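Local structure of peptidoglycan glycosyltransferase (Eggerthella lenta, 4MNR) at residues 240-245 with 297-302; 285-288 with 293-296. The protein is a penicillin-binding protein whose main domain has the beta-lactamase-like fold and carries the short sequence motifs of that family. All coordinates share one frame; numbering follows the deposited sequence.

Interaction 1 (240-245 with 297-302); sequences SSNTVF and AAAGEP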
loop_
_atom_site.group_PDB
_atom_site.type_symbol
_atom_site.label_atom_id
_atom_site.label_comp_id
_atom_site.label_asym_id
_atom_site.label_seq_id
_atom_site.Cartn_x
_atom_site.Cartn_y
_atom_site.Cartn_z
ATOM N N SER A 240 6.419 10.407 15.932
ATOM C CA SER A 240 6.971 9.142 15.444
ATOM C C SER A 240 8.221 8.675 16.207
ATOM O O SER A 240 9.263 8.420 15.608
ATOM C CB SER A 240 7.270 9.218 13.950
ATOM O OG SER A 240 7.212 7.915 13.396
ATOM N N SER A 241 8.109 8.539 17.523
ATOM C CA SER A 241 9.261 8.128 18.334
ATOM C C SER A 241 9.515 6.617 18.306
ATOM O O SER A 241 8.673 5.821 18.731
ATOM C CB SER A 241 9.078 8.581 19.787
ATOM O OG SER A 241 10.064 7.968 20.612
ATOM N N ASN A 242 10.684 6.224 17.812
ATOM C CA ASN A 242 11.049 4.810 17.786
ATOM C C ASN A 242 11.320 4.279 19.191
ATOM O O ASN A 242 11.021 3.121 19.501
ATOM C CB ASN A 242 12.305 4.581 16.929
ATOM C CG ASN A 242 12.082 4.888 15.447
ATOM O OD1 ASN A 242 10.994 4.681 14.910
ATOM N ND2 ASN A 242 13.132 5.381 14.779
ATOM N N THR A 243 11.912 5.106 20.045
ATOM C CA THR A 243 12.234 4.606 21.390
ATOM C C THR A 243 10.986 4.367 22.240
ATOM O O THR A 243 10.964 3.459 23.069
ATOM C CB THR A 243 13.269 5.457 22.133
ATOM O OG1 THR A 243 12.804 6.803 22.247
ATOM C CG2 THR A 243 14.621 5.428 21.389
ATOM N N VAL A 244 9.936 5.154 22.027
ATOM C CA VAL A 244 8.685 4.865 22.715
ATOM C C VAL A 244 8.048 3.601 22.146
ATOM O O VAL A 244 7.626 2.722 22.888
ATOM C CB VAL A 244 7.693 6.020 22.577
ATOM C CG1 VAL A 244 6.299 5.591 23.045
ATOM C CG2 VAL A 244 8.184 7.229 23.371
ATOM N N PHE A 245 7.969 3.506 20.827
ATOM C CA PHE A 245 7.336 2.320 20.243
ATOM C C PHE A 245 8.118 1.030 20.515
ATOM O O PHE A 245 7.517 -0.039 20.674
ATOM C CB PHE A 245 6.979 2.539 18.766
ATOM C CG PHE A 245 5.675 3.243 18.595
ATOM C CD1 PHE A 245 5.601 4.623 18.722
ATOM C CD2 PHE A 245 4.504 2.524 18.399
ATOM C CE1 PHE A 245 4.380 5.271 18.613
ATOM C CE2 PHE A 245 3.271 3.168 18.283
ATOM C CZ PHE A 245 3.213 4.547 18.390
ATOM N N ALA A 297 10.672 -4.209 15.477
ATOM C CA ALA A 297 9.490 -4.621 14.717
ATOM C C ALA A 297 8.294 -3.753 15.087
ATOM O O ALA A 297 7.488 -3.379 14.225
ATOM C CB ALA A 297 9.169 -6.098 14.962
ATOM N N ALA A 298 8.176 -3.425 16.372
ATOM C CA ALA A 298 7.067 -2.577 16.821
ATOM C C ALA A 298 7.148 -1.201 16.188
ATOM O O ALA A 298 6.128 -0.525 16.006
ATOM C CB ALA A 298 7.049 -2.467 18.344
ATOM N N ALA A 299 8.361 -0.789 15.833
ATOM C CA ALA A 299 8.568 0.498 15.179
ATOM C C ALA A 299 8.597 0.371 13.664
ATOM O O ALA A 299 8.893 1.339 12.955
ATOM C CB ALA A 299 9.856 1.132 15.663
ATOM N N GLY A 300 8.308 -0.817 13.156
ATOM C CA GLY A 300 8.205 -0.993 11.720
ATOM C C GLY A 300 9.471 -1.378 10.966
ATOM O O GLY A 300 9.464 -1.389 9.732
ATOM N N GLU A 301 10.559 -1.692 11.676
ATOM C CA GLU A 301 11.796 -2.059 11.001
ATOM C C GLU A 301 12.086 -3.554 11.128
ATOM O O GLU A 301 12.135 -4.090 12.235
ATOM C CB GLU A 301 12.979 -1.257 11.556
ATOM C CG GLU A 301 12.945 0.229 11.179
ATOM C CD GLU A 301 13.215 0.482 9.699
ATOM O OE1 GLU A 301 13.563 -0.467 8.959
ATOM O OE2 GLU A 301 13.083 1.646 9.278
ATOM N N PRO A 302 12.264 -4.234 9.988
ATOM C CA PRO A 302 12.569 -5.667 9.982
ATOM C C PRO A 302 14.059 -5.945 10.141
ATOM O O PRO A 302 14.772 -6.065 9.142
ATOM C CB PRO A 302 12.087 -6.113 8.603
ATOM C CG PRO A 302 12.269 -4.882 7.729
ATOM C CD PRO A 302 11.993 -3.704 8.639
HETATM O O HOH W 1 10.721 3.282 12.491
#
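Phe245 and Ala299 bring their CA atoms to 5.5 Å where the start of helix 242-263 meets the turn that ends helix 291-298. Ser240, Ser241 and Asn242 form the SxN motif of the penicillin-binding protein fold. The turn is a Schellman motif with Gly300, at positive phi, as its C-prime residue. The contact is small and buried. No direct hydrogen bond crosses it. The methyl of Ala298 sits against the carbonyl of Phe245, with CB 3.4 Å from O. The methyl of Ala299 meets two residues of the helix: its CB is 4.5 Å from Phe245 CB and 3.8 Å from Asn242 OD1. Asn242 CG stands anti to its carbonyl carbon (chi1 -66°), which lets the amide end reach the methyl of Ala299. Lys188 NZ donates to OD1 of this amide, and ND2 donates to Ser221 O, so both ends are held. Lys188 and Lys400 also bond Ser240 OG. A water can join Asn242 OD1 to Ala299 O, but other acceptors compete for its two protons. Ser241 caps the helix: its OG accepts from Val244 N at 3.2 Å, with an N-H...O angle of 162°.

Interaction 2 (285-288 with 293-296); sequences EDLQ and ELAW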
loop_
_atom_site.group_PDB
_atom_site.type_symbol
_atom_site.label_atom_id
_atom_site.label_comp_id
_atom_site.label_asym_id
_atom_site.label_seq_id
_atom_site.Cartn_x
_atom_site.Cartn_y
_atom_site.Cartn_z
ATOM N N GLU A 285 7.867 -16.950 18.421
ATOM C CA GLU A 285 9.006 -17.683 18.965
ATOM C C GLU A 285 10.338 -16.988 18.686
ATOM O O GLU A 285 11.170 -16.853 19.583
ATOM C CB GLU A 285 9.039 -19.116 18.425
ATOM C CG GLU A 285 8.056 -20.068 19.097
ATOM C CD GLU A 285 8.124 -21.480 18.526
ATOM O OE1 GLU A 285 8.871 -21.695 17.546
ATOM O OE2 GLU A 285 7.430 -22.375 19.059
ATOM N N ASP A 286 10.539 -16.543 17.447
ATOM C CA ASP A 286 11.754 -15.804 17.101
ATOM C C ASP A 286 11.843 -14.433 17.779
ATOM O O ASP A 286 12.913 -14.028 18.224
ATOM C CB ASP A 286 11.916 -15.674 15.577
ATOM C CG ASP A 286 12.514 -16.923 14.943
ATOM O OD1 ASP A 286 13.264 -17.645 15.637
ATOM O OD2 ASP A 286 12.249 -17.183 13.749
ATOM N N LEU A 287 10.732 -13.705 17.854
ATOM C CA LEU A 287 10.767 -12.396 18.494
ATOM C C LEU A 287 11.002 -12.482 19.990
ATOM O O LEU A 287 11.580 -11.571 20.589
ATOM C CB LEU A 287 9.474 -11.626 18.229
ATOM C CG LEU A 287 9.363 -11.017 16.841
ATOM C CD1 LEU A 287 8.128 -10.119 16.735
ATOM C CD2 LEU A 287 10.629 -10.236 16.550
ATOM N N GLN A 288 10.509 -13.553 20.598
ATOM C CA GLN A 288 10.718 -13.792 22.025
ATOM C C GLN A 288 12.200 -13.876 22.352
ATOM O O GLN A 288 12.635 -13.454 23.424
ATOM C CB GLN A 288 10.006 -15.073 22.464
ATOM C CG GLN A 288 8.609 -14.812 22.988
ATOM C CD GLN A 288 7.746 -16.057 23.008
ATOM O OE1 GLN A 288 6.524 -15.976 22.879
ATOM N NE2 GLN A 288 8.376 -17.218 23.168
ATOM N N GLU A 293 15.010 -7.203 18.385
ATOM C CA GLU A 293 14.229 -7.422 17.174
ATOM C C GLU A 293 12.757 -7.069 17.403
ATOM O O GLU A 293 12.095 -6.503 16.527
ATOM C CB GLU A 293 14.367 -8.870 16.668
ATOM C CG GLU A 293 13.743 -9.064 15.281
ATOM C CD GLU A 293 13.824 -10.506 14.761
ATOM O OE1 GLU A 293 14.628 -11.306 15.299
ATOM O OE2 GLU A 293 13.078 -10.836 13.802
ATOM N N LEU A 294 12.250 -7.410 18.587
ATOM C CA LEU A 294 10.853 -7.128 18.931
ATOM C C LEU A 294 10.591 -5.626 18.989
ATOM O O LEU A 294 9.603 -5.118 18.441
ATOM C CB LEU A 294 10.513 -7.785 20.275
ATOM C CG LEU A 294 9.166 -7.400 20.907
ATOM C CD1 LEU A 294 7.990 -7.712 19.982
ATOM C CD2 LEU A 294 8.993 -8.134 22.231
ATOM N N ALA A 295 11.498 -4.911 19.638
ATOM C CA ALA A 295 11.371 -3.464 19.767
ATOM C C ALA A 295 11.369 -2.789 18.398
ATOM O O ALA A 295 10.522 -1.944 18.116
ATOM C CB ALA A 295 12.508 -2.918 20.624
ATOM N N TRP A 296 12.313 -3.168 17.541
ATOM C CA TRP A 296 12.350 -2.588 16.202
ATOM C C TRP A 296 11.149 -2.980 15.338
ATOM O O TRP A 296 10.657 -2.173 14.551
ATOM C CB TRP A 296 13.660 -2.956 15.500
ATOM C CG TRP A 296 14.776 -1.983 15.796
ATOM C CD1 TRP A 296 15.959 -2.247 16.420
ATOM C CD2 TRP A 296 14.799 -0.590 15.469
ATOM N NE1 TRP A 296 16.727 -1.106 16.492
ATOM C CE2 TRP A 296 16.031 -0.074 15.921
ATOM C CE3 TRP A 296 13.894 0.273 14.846
ATOM C CZ2 TRP A 296 16.381 1.265 15.760
ATOM C CZ3 TRP A 296 14.243 1.608 14.691
ATOM C CH2 TRP A 296 15.476 2.086 15.149
HETATM O O HOH W 2 15.159 -13.359 17.010
#
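Leu287 and the pair Glu293 and Leu294 make a buried, mostly apolar contact between two consecutive short helices, 284-289 and 291-298, in the penicillin-binding protein fold. The break between the helices bends the chain sharply. The CA atoms of Leu287 and Leu294 are 5.3 Å apart, much closer than seven residues of one continuous helix would place them. Leu287 carries the contact with both of its methyls. CD2 rests against the stem of Glu293, 3.6 Å from CG. CD1 meets Leu294 CD1 at 4.0 Å. In both pairs the side chains cross at about a right angle. Leu294 also sets its CB 3.9 Å from Leu287 O. Beyond the pair, Leu287 packs on Ala254 and Val258, and Leu294 on Leu257, so both leucines face helix 242-263. Glu293 has CG anti to its backbone N (chi1 -171°) and is extended beyond it. This carries its methylenes across the end of Leu287, against CD2. The carboxylate touches the same methyl, and its OE2 makes a salt bridge to Arg311, which probably eases the nearness of the Asp286 carboxylate. Asp286 OD2 itself bonds Ser313 OG. The other carboxylate oxygen of Glu293 is tied back to the first helix through water. That water donates to Asp286 O at 2.6 Å and to Glu293 OE1 at 2.7 Å.

In the fold
The centres of the two interactions are 12 Å apart. They share helix 291-298. Interaction 2 uses its middle and interaction 1 its C-terminal end. Along the chain, both segments of interaction 2 fall between the two segments of interaction 1. Helix 242-263 starts in interaction 1 and later packs against the leucines of interaction 2, so three successive helices pack together. The contacts also touch directly: Glu301 N and Trp296 O are a probable hydrogen bond, and Asn242 ND2 packs on Trp296 CZ3. The helix that interaction 2 joins to 284-289 thus ends beside the SxN motif.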